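Local structure of 7,8-dihydro-6-hydroxymethylpterin pyrophosphokinase-dihydropteroate synthase (Plasmodium falciparum, 6JWS) at residues B[576-581]-B[588-593]; B[536-541]-B[608-613]. The protein probably makes the pterin diphosphate from 6-hydroxymethyl-7,8-dihydropterin and ATP, then joins it to 4-aminobenzoate to give 7,8-dihydropteroate, in folate biosynthesis. The protein carries 1 engineered substitution. All blocks are in the same frame, centred on the assembly; numbering follows the deposited sequence.

Both contacts belong to the pteroate site of the dihydropteroate synthase TIM barrel, and their centres lie about 10 Å apart. Contact 1 packs the loop 576-581 on the helix that follows it; contact 2 ties the loop 536-541 to the segment 608-613 through a salt bridge. They meet directly where Leu-578 O probably accepts a hydrogen bond from Lys-609 NZ at 2.8 Å, and where Leu-591 CD1 packs on Phe-611 CE2 at 3.6 Å. Pteroic acid touches both: Phe-580 of contact 1 turns a face to its aminobenzoate edge and its own edge to the pterin, while Lys-609 and Arg-610 of contact 2 bind its pterin and its carboxylate.

Contact 1: B[576-581]-B[588-593]; sequences IGLGFA and IKLLQN. With PT1 (pteroic acid), chain I.
Ile-576 reaches Leu-590 from the crowded position, with CG1 between the backbone N and the carbonyl carbon (chi1 44°), which carries CD1 to 3.9 Å from Leu-590 CB as the side chains run past each other in opposite directions. Next to it, Leu-578 spreads its two methyls over the same helix. CD2 lies 4.2 Å from Leu-590 CB, while CD1 meets Leu-591 CD2 at 4.1 Å, Leu-578 and Leu-591 crossing at about a right angle. Branched aliphatic chains suit this buried seam, bringing no polar atoms that would need partners.

The backbone of the same loop also faces the ligand. Gly-577 to Phe-580 form a type II turn, closed by the bond from Phe-580 N to Gly-577 O (3.0 Å). Gly-579 suits the third position, where phi is positive (79°), and, with no side chain in the way, its O lies 3.6 Å from C18 of pteroic acid. C16, at the edge of the aminobenzoate ring, approaches one face of Phe-580, 3.6 Å above its plane and offset toward the rim, while Phe-580 CZ lies 3.3 Å from N14. Pterin C3 lies at that ring's edge, in its plane, with N6 3.4 Å from Phe-580 CE2. The wholly apolar seam between the loop after strand 572-575 and helix 584-592 probably owes its stability to burial and close fit; the same loop carries the turn facing the ligand.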
ATOM      1  N   ILE B 576       2.207  20.814   0.487  1.00  9.04           N
ATOM      2  CA  ILE B 576       3.562  20.878  -0.056  1.00  9.17           C
ATOM      3  C   ILE B 576       3.573  21.623  -1.394  1.00  8.64           C
ATOM      4  O   ILE B 576       4.642  21.942  -1.908  1.00  8.27           O
ATOM      5  CB  ILE B 576       4.080  19.450  -0.257  1.00  9.79           C
ATOM      6  CG1 ILE B 576       2.954  18.637  -0.902  1.00 10.59           C
ATOM      7  CG2 ILE B 576       4.479  18.862   1.092  1.00  9.72           C
ATOM      8  CD1 ILE B 576       3.424  17.504  -1.711  1.00 12.93           C
ATOM      9  N   GLY B 577       2.386  21.818  -1.984  1.00  8.19           N
ATOM     10  CA  GLY B 577       2.205  22.575  -3.215  1.00  7.53           C
ATOM     11  C   GLY B 577       2.765  21.873  -4.453  1.00  7.47           C
ATOM     12  O   GLY B 577       3.649  22.410  -5.129  1.00  7.25           O
ATOM     13  N   LEU B 578       2.225  20.693  -4.781  1.00  7.35           N
ATOM     14  CA  LEU B 578       2.717  19.965  -5.942  1.00  7.73           C
ATOM     15  C   LEU B 578       2.579  20.835  -7.192  1.00  8.35           C
ATOM     16  O   LEU B 578       1.554  21.505  -7.384  1.00  8.22           O
ATOM     17  CB  LEU B 578       1.939  18.661  -6.105  1.00  7.56           C
ATOM     18  CG  LEU B 578       2.089  17.667  -4.952  1.00  7.61           C
ATOM     19  CD1 LEU B 578       1.046  16.566  -5.072  1.00  7.65           C
ATOM     20  CD2 LEU B 578       3.497  17.071  -4.909  1.00  7.40           C
ATOM     21  N   GLY B 579       3.616  20.811  -8.046  1.00  8.80           N
ATOM     22  CA  GLY B 579       3.554  21.567  -9.295  1.00  9.06           C
ATOM     23  C   GLY B 579       3.840  23.072  -9.120  1.00  9.37           C
ATOM     24  O   GLY B 579       3.902  23.808 -10.105  1.00  9.82           O
ATOM     25  N   PHE B 580       4.018  23.557  -7.884  1.00  8.97           N
ATOM     26  CA  PHE B 580       4.237  24.987  -7.690  1.00  9.01           C
ATOM     27  C   PHE B 580       5.714  25.250  -7.406  1.00  9.15           C
ATOM     28  O   PHE B 580       6.181  25.094  -6.267  1.00  8.99           O
ATOM     29  CB  PHE B 580       3.394  25.531  -6.534  1.00  8.64           C
ATOM     30  CG  PHE B 580       1.907  25.715  -6.740  1.00  8.64           C
ATOM     31  CD1 PHE B 580       1.390  26.939  -7.140  1.00  8.18           C
ATOM     32  CD2 PHE B 580       1.006  24.722  -6.347  1.00  8.81           C
ATOM     33  CE1 PHE B 580       0.024  27.149  -7.195  1.00  8.22           C
ATOM     34  CE2 PHE B 580      -0.367  24.913  -6.449  1.00  8.44           C
ATOM     35  CZ  PHE B 580      -0.855  26.140  -6.842  1.00  8.29           C
ATOM     36  N   ALA B 581       6.442  25.660  -8.453  1.00  9.21           N
ATOM     37  CA  ALA B 581       7.894  25.752  -8.404  1.00  9.81           C
ATOM     38  C   ALA B 581       8.510  24.403  -8.040  1.00 10.20           C
ATOM     39  O   ALA B 581       9.439  24.337  -7.222  1.00 10.10           O
ATOM     40  CB  ALA B 581       8.375  26.850  -7.466  1.00  9.34           C
ATOM     41  N   ILE B 588       7.277  14.371  -7.643  1.00 11.16           N
ATOM     42  CA  ILE B 588       7.292  12.953  -7.297  1.00 12.21           C
ATOM     43  C   ILE B 588       8.059  12.741  -5.996  1.00 11.25           C
ATOM     44  O   ILE B 588       7.636  11.984  -5.117  1.00 10.07           O
ATOM     45  CB  ILE B 588       7.844  12.095  -8.459  1.00 13.27           C
ATOM     46  CG1 ILE B 588       6.811  11.991  -9.583  1.00 15.30           C
ATOM     47  CG2 ILE B 588       8.224  10.715  -7.963  1.00 13.61           C
ATOM     48  CD1 ILE B 588       7.411  11.961 -10.997  1.00 19.02           C
ATOM     49  N   LYS B 589       9.190  13.443  -5.875  1.00 11.27           N
ATOM     50  CA  LYS B 589      10.031  13.253  -4.711  1.00 11.74           C
ATOM     51  C   LYS B 589       9.301  13.689  -3.448  1.00 10.90           C
ATOM     52  O   LYS B 589       9.418  13.028  -2.423  1.00 10.53           O
ATOM     53  CB  LYS B 589      11.362  13.997  -4.821  1.00 14.77           C
ATOM     54  CG  LYS B 589      12.327  13.700  -3.666  1.00 16.64           C
ATOM     55  CD  LYS B 589      13.759  13.724  -4.122  1.00 19.52           C
ATOM     56  CE  LYS B 589      14.737  13.923  -2.983  1.00 24.67           C
ATOM     57  NZ  LYS B 589      14.802  12.722  -2.115  1.00 30.14           N
ATOM     58  N   LEU B 590       8.547  14.793  -3.531  1.00  9.96           N
ATOM     59  CA  LEU B 590       7.775  15.223  -2.380  1.00 10.16           C
ATOM     60  C   LEU B 590       6.784  14.130  -1.965  1.00 10.18           C
ATOM     61  O   LEU B 590       6.616  13.903  -0.776  1.00 10.01           O
ATOM     62  CB  LEU B 590       7.061  16.547  -2.703  1.00  9.58           C
ATOM     63  CG  LEU B 590       7.979  17.772  -2.749  1.00  9.45           C
ATOM     64  CD1 LEU B 590       7.280  18.945  -3.397  1.00  8.75           C
ATOM     65  CD2 LEU B 590       8.492  18.146  -1.357  1.00  9.03           C
ATOM     66  N   LEU B 591       6.116  13.494  -2.944  1.00 10.71           N
ATOM     67  CA  LEU B 591       5.200  12.375  -2.699  1.00 11.80           C
ATOM     68  C   LEU B 591       5.948  11.188  -2.089  1.00 11.43           C
ATOM     69  O   LEU B 591       5.471  10.597  -1.125  1.00 10.44           O
ATOM     70  CB  LEU B 591       4.487  11.963  -3.996  1.00 11.72           C
ATOM     71  CG  LEU B 591       3.414  12.932  -4.498  1.00 12.01           C
ATOM     72  CD1 LEU B 591       2.946  12.511  -5.884  1.00 13.02           C
ATOM     73  CD2 LEU B 591       2.225  12.946  -3.554  1.00 11.92           C
ATOM     74  N   GLN B 592       7.142  10.880  -2.617  1.00 11.94           N
ATOM     75  CA  GLN B 592       7.893   9.738  -2.099  1.00 13.07           C
ATOM     76  C   GLN B 592       8.220   9.949  -0.622  1.00 12.87           C
ATOM     77  O   GLN B 592       8.328   8.977   0.126  1.00 12.28           O
ATOM     78  CB  GLN B 592       9.196   9.505  -2.865  1.00 13.26           C
ATOM     79  CG  GLN B 592       8.955   9.066  -4.297  1.00 15.04           C
ATOM     80  CD  GLN B 592      10.245   8.969  -5.080  1.00 16.42           C
ATOM     81  OE1 GLN B 592      11.216   9.643  -4.773  1.00 18.82           O
ATOM     82  NE2 GLN B 592      10.266   8.129  -6.106  1.00 17.16           N
ATOM     83  N   ASN B 593       8.312  11.225  -0.210  1.00 12.23           N
ATOM     84  CA  ASN B 593       8.790  11.584   1.114  1.00 12.20           C
ATOM     85  C   ASN B 593       7.684  12.196   1.963  1.00 12.48           C
ATOM     86  O   ASN B 593       7.957  12.985   2.876  1.00 13.10           O
ATOM     87  CB  ASN B 593      10.019  12.483   0.998  1.00 12.58           C
ATOM     88  CG  ASN B 593      11.221  11.679   0.552  1.00 12.87           C
ATOM     89  OD1 ASN B 593      11.839  10.989   1.360  1.00 14.17           O
ATOM     90  ND2 ASN B 593      11.521  11.706  -0.728  1.00 12.13           N
TER
HETATM   91  C2  PT1 I 801      -2.968  22.949  -4.503  1.00  8.52           C
HETATM   92  C3  PT1 I 801      -3.660  23.846  -5.430  1.00  8.58           C
HETATM   93  C5  PT1 I 801      -4.537  24.855  -4.828  1.00  8.38           C
HETATM   94  N6  PT1 I 801      -3.526  23.771  -6.776  1.00  9.25           N
HETATM   95  C7  PT1 I 801      -3.948  24.053  -2.648  1.00  8.49           C
HETATM   96  N9  PT1 I 801      -4.645  24.904  -3.470  1.00  8.42           N
HETATM   97  C10 PT1 I 801      -4.184  24.661  -7.565  1.00  9.10           C
HETATM   98  N11 PT1 I 801      -4.064  24.139  -1.273  1.00  8.25           N
HETATM   99  C12 PT1 I 801      -4.992  25.639  -6.997  1.00  8.68           C
HETATM  100  C21 PT1 I 801       0.625  21.897 -12.820  1.00 11.14           C
HETATM  101  O22 PT1 I 801       0.105  21.226 -13.753  1.00 12.07           O
HETATM  102  O1  PT1 I 801      -2.147  22.007  -4.982  1.00  8.65           O
HETATM  103  N4  PT1 I 801      -3.146  23.086  -3.171  1.00  8.46           N
HETATM  104  N8  PT1 I 801      -5.165  25.704  -5.660  1.00  8.24           N
HETATM  105  C13 PT1 I 801      -3.984  24.592  -9.055  1.00  9.75           C
HETATM  106  N14 PT1 I 801      -2.604  25.054  -9.367  1.00 10.13           N
HETATM  107  C15 PT1 I 801      -1.819  24.316 -10.188  1.00 10.05           C
HETATM  108  C16 PT1 I 801      -0.420  24.303 -10.006  1.00  9.83           C
HETATM  109  C17 PT1 I 801      -2.440  23.568 -11.240  1.00  9.72           C
HETATM  110  C18 PT1 I 801       0.374  23.512 -10.871  1.00 10.20           C
HETATM  111  C19 PT1 I 801      -1.629  22.797 -12.111  1.00 10.02           C
HETATM  112  C20 PT1 I 801      -0.226  22.755 -11.912  1.00 10.55           C
HETATM  113  O23 PT1 I 801       1.853  21.848 -12.639  1.00 11.41           O

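Contact 2: B[536-541]-B[608-613]; sequences HTMDKL and RKRFIA. With PT1 (pteroic acid), chain I.
Asp-539 and Arg-610 approach from opposite directions and join in a two-pronged, end-on salt bridge. Arg-610 NH2 gives a hydrogen bond of 2.8 Å to the syn lone pair of Asp-539 OD1, and NH1 gives one of 2.8 Å to OD2, reached from above the carboxylate plane. The two flat groups are twisted 38° apart. An arginine suits this place because its planar group serves two acids at once: NE and NH2 also bind O23 of pteroic acid, at 3.0 and 2.9 Å, and the bend at chi3 (-60°) swings the guanidinium round to them. The backbone N of Arg-610 takes the other carboxylate oxygen, O22, at 2.9 Å. Lys-609 lays its extended chain over one face of the aminobenzoate ring, and its NZ gives a hydrogen bond to O1 of the pterin at 2.6 Å. Met-538 CE rests near C18 of that ring.

In the next shell, Gly-605 offers its carbonyl oxygen to Lys-609 NZ, Phe-439 packs on Asp-539, and Pro-438 and His-584 touch Arg-610. Asp-539 probably helps hold the guanidinium in place and balance its charge. The loops after strands 525-529 and 603-604 meet beside the ligand carboxylate, at the C-terminal ends of the barrel strands, where active sites of the TIM-barrel fold lie.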
ATOM      1  N   HIS B 536       3.484  32.544 -13.981  1.00 23.17           N
ATOM      2  CA  HIS B 536       4.406  32.735 -15.092  1.00 25.53           C
ATOM      3  C   HIS B 536       5.860  32.423 -14.721  1.00 22.62           C
ATOM      4  O   HIS B 536       6.642  32.105 -15.613  1.00 23.20           O
ATOM      5  CB  HIS B 536       4.205  34.110 -15.761  1.00 32.03           C
ATOM      6  CG  HIS B 536       2.817  34.241 -16.292  1.00 44.14           C
ATOM      7  ND1 HIS B 536       2.407  33.617 -17.468  1.00 47.64           N
ATOM      8  CD2 HIS B 536       1.717  34.835 -15.771  1.00 49.91           C
ATOM      9  CE1 HIS B 536       1.127  33.860 -17.665  1.00 52.14           C
ATOM     10  NE2 HIS B 536       0.679  34.606 -16.637  1.00 54.69           N
ATOM     11  N   THR B 537       6.227  32.530 -13.438  1.00 17.98           N
ATOM     12  CA  THR B 537       7.631  32.422 -13.066  1.00 17.40           C
ATOM     13  C   THR B 537       7.953  31.095 -12.381  1.00 15.70           C
ATOM     14  O   THR B 537       9.103  30.685 -12.388  1.00 14.91           O
ATOM     15  CB  THR B 537       8.126  33.600 -12.207  1.00 16.52           C
ATOM     16  OG1 THR B 537       7.387  33.577 -10.981  1.00 16.10           O
ATOM     17  CG2 THR B 537       8.016  34.944 -12.903  1.00 15.17           C
ATOM     18  N   MET B 538       6.957  30.443 -11.779  1.00 15.33           N
ATOM     19  CA  MET B 538       7.231  29.408 -10.789  1.00 14.81           C
ATOM     20  C   MET B 538       8.015  28.231 -11.372  1.00 15.33           C
ATOM     21  O   MET B 538       8.810  27.619 -10.652  1.00 15.07           O
ATOM     22  CB  MET B 538       5.951  28.911 -10.106  1.00 14.55           C
ATOM     23  CG  MET B 538       4.921  28.305 -11.049  1.00 13.91           C
ATOM     24  SD  MET B 538       3.452  27.806 -10.112  1.00 15.77           S
ATOM     25  CE  MET B 538       2.552  26.923 -11.391  1.00 13.54           C
ATOM     26  N   ASP B 539       7.826  27.932 -12.663  1.00 15.40           N
ATOM     27  CA  ASP B 539       8.447  26.757 -13.265  1.00 17.58           C
ATOM     28  C   ASP B 539       9.961  26.909 -13.340  1.00 18.70           C
ATOM     29  O   ASP B 539      10.676  25.935 -13.585  1.00 20.70           O
ATOM     30  CB  ASP B 539       7.897  26.433 -14.666  1.00 18.33           C
ATOM     31  CG  ASP B 539       6.491  25.829 -14.715  1.00 19.06           C
ATOM     32  OD1 ASP B 539       6.026  25.231 -13.682  1.00 16.95           O
ATOM     33  OD2 ASP B 539       5.847  25.970 -15.792  1.00 19.41           O
ATOM     34  N   LYS B 540      10.476  28.120 -13.141  1.00 20.22           N
ATOM     35  CA  LYS B 540      11.927  28.255 -13.182  1.00 23.12           C
ATOM     36  C   LYS B 540      12.505  28.461 -11.787  1.00 20.74           C
ATOM     37  O   LYS B 540      13.693  28.711 -11.663  1.00 24.65           O
ATOM     38  CB  LYS B 540      12.355  29.390 -14.126  1.00 29.65           C
ATOM     39  CG  LYS B 540      12.320  29.027 -15.605  1.00 36.86           C
ATOM     40  CD  LYS B 540      12.184  30.219 -16.526  1.00 43.15           C
ATOM     41  CE  LYS B 540      12.073  29.808 -17.982  1.00 49.87           C
ATOM     42  NZ  LYS B 540      12.152  30.982 -18.886  1.00 55.31           N
ATOM     43  N   LEU B 541      11.684  28.341 -10.740  1.00 17.32           N
ATOM     44  CA  LEU B 541      12.153  28.662  -9.400  1.00 14.64           C
ATOM     45  C   LEU B 541      12.371  27.378  -8.614  1.00 14.20           C
ATOM     46  O   LEU B 541      11.808  27.186  -7.536  1.00 14.96           O
ATOM     47  CB  LEU B 541      11.160  29.613  -8.728  1.00 12.60           C
ATOM     48  CG  LEU B 541      10.931  30.934  -9.463  1.00 12.46           C
ATOM     49  CD1 LEU B 541       9.972  31.800  -8.675  1.00 11.62           C
ATOM     50  CD2 LEU B 541      12.269  31.659  -9.708  1.00 11.59           C
ATOM     51  N   ARG B 608      -4.843  16.394 -11.955  1.00 11.76           N
ATOM     52  CA  ARG B 608      -4.730  16.798 -13.343  1.00 12.21           C
ATOM     53  C   ARG B 608      -3.482  17.638 -13.587  1.00 12.58           C
ATOM     54  O   ARG B 608      -3.441  18.365 -14.562  1.00 14.00           O
ATOM     55  CB  ARG B 608      -5.997  17.504 -13.826  1.00 13.24           C
ATOM     56  CG  ARG B 608      -7.225  16.600 -13.898  1.00 13.80           C
ATOM     57  CD  ARG B 608      -8.390  17.382 -14.465  1.00 14.35           C
ATOM     58  NE  ARG B 608      -9.607  16.574 -14.471  1.00 16.15           N
ATOM     59  CZ  ARG B 608     -10.813  17.008 -14.870  1.00 16.60           C
ATOM     60  NH1 ARG B 608     -10.954  18.245 -15.313  1.00 16.69           N
ATOM     61  NH2 ARG B 608     -11.869  16.206 -14.824  1.00 15.67           N
ATOM     62  N   LYS B 609      -2.450  17.495 -12.754  1.00 12.01           N
ATOM     63  CA  LYS B 609      -1.251  18.308 -12.905  1.00 11.79           C
ATOM     64  C   LYS B 609      -0.291  17.632 -13.878  1.00 12.38           C
ATOM     65  O   LYS B 609      -0.326  16.413 -14.055  1.00 12.18           O
ATOM     66  CB  LYS B 609      -0.592  18.566 -11.543  1.00 11.07           C
ATOM     67  CG  LYS B 609      -1.448  19.387 -10.587  1.00 11.10           C
ATOM     68  CD  LYS B 609      -0.771  19.911  -9.345  1.00 11.26           C
ATOM     69  CE  LYS B 609      -1.669  20.977  -8.725  1.00 11.71           C
ATOM     70  NZ  LYS B 609      -1.245  21.394  -7.367  1.00 11.49           N
ATOM     71  N   ARG B 610       0.611  18.439 -14.443  1.00 12.90           N
ATOM     72  CA  ARG B 610       1.531  18.006 -15.480  1.00 13.02           C
ATOM     73  C   ARG B 610       2.421  16.858 -15.008  1.00 13.09           C
ATOM     74  O   ARG B 610       2.767  15.999 -15.808  1.00 14.20           O
ATOM     75  CB  ARG B 610       2.405  19.183 -15.922  1.00 13.86           C
ATOM     76  CG  ARG B 610       1.710  20.224 -16.788  1.00 13.99           C
ATOM     77  CD  ARG B 610       2.574  21.485 -16.798  1.00 15.01           C
ATOM     78  NE  ARG B 610       2.798  22.100 -15.484  1.00 16.40           N
ATOM     79  CZ  ARG B 610       3.655  23.091 -15.204  1.00 16.36           C
ATOM     80  NH1 ARG B 610       4.411  23.620 -16.157  1.00 15.54           N
ATOM     81  NH2 ARG B 610       3.754  23.545 -13.962  1.00 15.85           N
ATOM     82  N   PHE B 611       2.820  16.829 -13.730  1.00 12.52           N
ATOM     83  CA  PHE B 611       3.742  15.788 -13.300  1.00 12.31           C
ATOM     84  C   PHE B 611       3.130  14.390 -13.448  1.00 12.87           C
ATOM     85  O   PHE B 611       3.878  13.421 -13.544  1.00 12.30           O
ATOM     86  CB  PHE B 611       4.271  16.035 -11.884  1.00 11.40           C
ATOM     87  CG  PHE B 611       3.336  15.664 -10.766  1.00 10.75           C
ATOM     88  CD1 PHE B 611       2.379  16.564 -10.312  1.00 10.73           C
ATOM     89  CD2 PHE B 611       3.412  14.415 -10.164  1.00 10.16           C
ATOM     90  CE1 PHE B 611       1.510  16.215  -9.277  1.00 10.33           C
ATOM     91  CE2 PHE B 611       2.547  14.077  -9.134  1.00 10.21           C
ATOM     92  CZ  PHE B 611       1.616  14.980  -8.669  1.00  9.87           C
ATOM     93  N   ILE B 612       1.791  14.274 -13.451  1.00 13.38           N
ATOM     94  CA  ILE B 612       1.181  12.962 -13.647  1.00 15.18           C
ATOM     95  C   ILE B 612       1.521  12.410 -15.040  1.00 16.33           C
ATOM     96  O   ILE B 612       1.956  11.267 -15.155  1.00 17.10           O
ATOM     97  CB  ILE B 612      -0.343  12.982 -13.420  1.00 15.26           C
ATOM     98  CG1 ILE B 612      -0.722  13.523 -12.034  1.00 15.17           C
ATOM     99  CG2 ILE B 612      -0.901  11.587 -13.671  1.00 15.10           C
ATOM    100  CD1 ILE B 612      -2.206  13.581 -11.770  1.00 14.19           C
ATOM    101  N   ALA B 613       1.335  13.228 -16.091  1.00 17.87           N
ATOM    102  CA  ALA B 613       1.633  12.847 -17.469  1.00 19.07           C
ATOM    103  C   ALA B 613       3.091  12.435 -17.623  1.00 19.49           C
ATOM    104  O   ALA B 613       3.397  11.567 -18.425  1.00 22.22           O
ATOM    105  CB  ALA B 613       1.306  13.963 -18.427  1.00 18.95           C
TER
HETATM  106  C2  PT1 I 801      -2.968  22.949  -4.503  1.00  8.52           C
HETATM  107  C3  PT1 I 801      -3.660  23.846  -5.430  1.00  8.58           C
HETATM  108  C5  PT1 I 801      -4.537  24.855  -4.828  1.00  8.38           C
HETATM  109  N6  PT1 I 801      -3.526  23.771  -6.776  1.00  9.25           N
HETATM  110  C7  PT1 I 801      -3.948  24.053  -2.648  1.00  8.49           C
HETATM  111  N9  PT1 I 801      -4.645  24.904  -3.470  1.00  8.42           N
HETATM  112  C10 PT1 I 801      -4.184  24.661  -7.565  1.00  9.10           C
HETATM  113  N11 PT1 I 801      -4.064  24.139  -1.273  1.00  8.25           N
HETATM  114  C12 PT1 I 801      -4.992  25.639  -6.997  1.00  8.68           C
HETATM  115  C21 PT1 I 801       0.625  21.897 -12.820  1.00 11.14           C
HETATM  116  O22 PT1 I 801       0.105  21.226 -13.753  1.00 12.07           O
HETATM  117  O1  PT1 I 801      -2.147  22.007  -4.982  1.00  8.65           O
HETATM  118  N4  PT1 I 801      -3.146  23.086  -3.171  1.00  8.46           N
HETATM  119  N8  PT1 I 801      -5.165  25.704  -5.660  1.00  8.24           N
HETATM  120  C13 PT1 I 801      -3.984  24.592  -9.055  1.00  9.75           C
HETATM  121  N14 PT1 I 801      -2.604  25.054  -9.367  1.00 10.13           N
HETATM  122  C15 PT1 I 801      -1.819  24.316 -10.188  1.00 10.05           C
HETATM  123  C16 PT1 I 801      -0.420  24.303 -10.006  1.00  9.83           C
HETATM  124  C17 PT1 I 801      -2.440  23.568 -11.240  1.00  9.72           C
HETATM  125  C18 PT1 I 801       0.374  23.512 -10.871  1.00 10.20           C
HETATM  126  C19 PT1 I 801      -1.629  22.797 -12.111  1.00 10.02           C
HETATM  127  C20 PT1 I 801      -0.226  22.755 -11.912  1.00 10.55           C
HETATM  128  O23 PT1 I 801       1.853  21.848 -12.639  1.00 11.41           O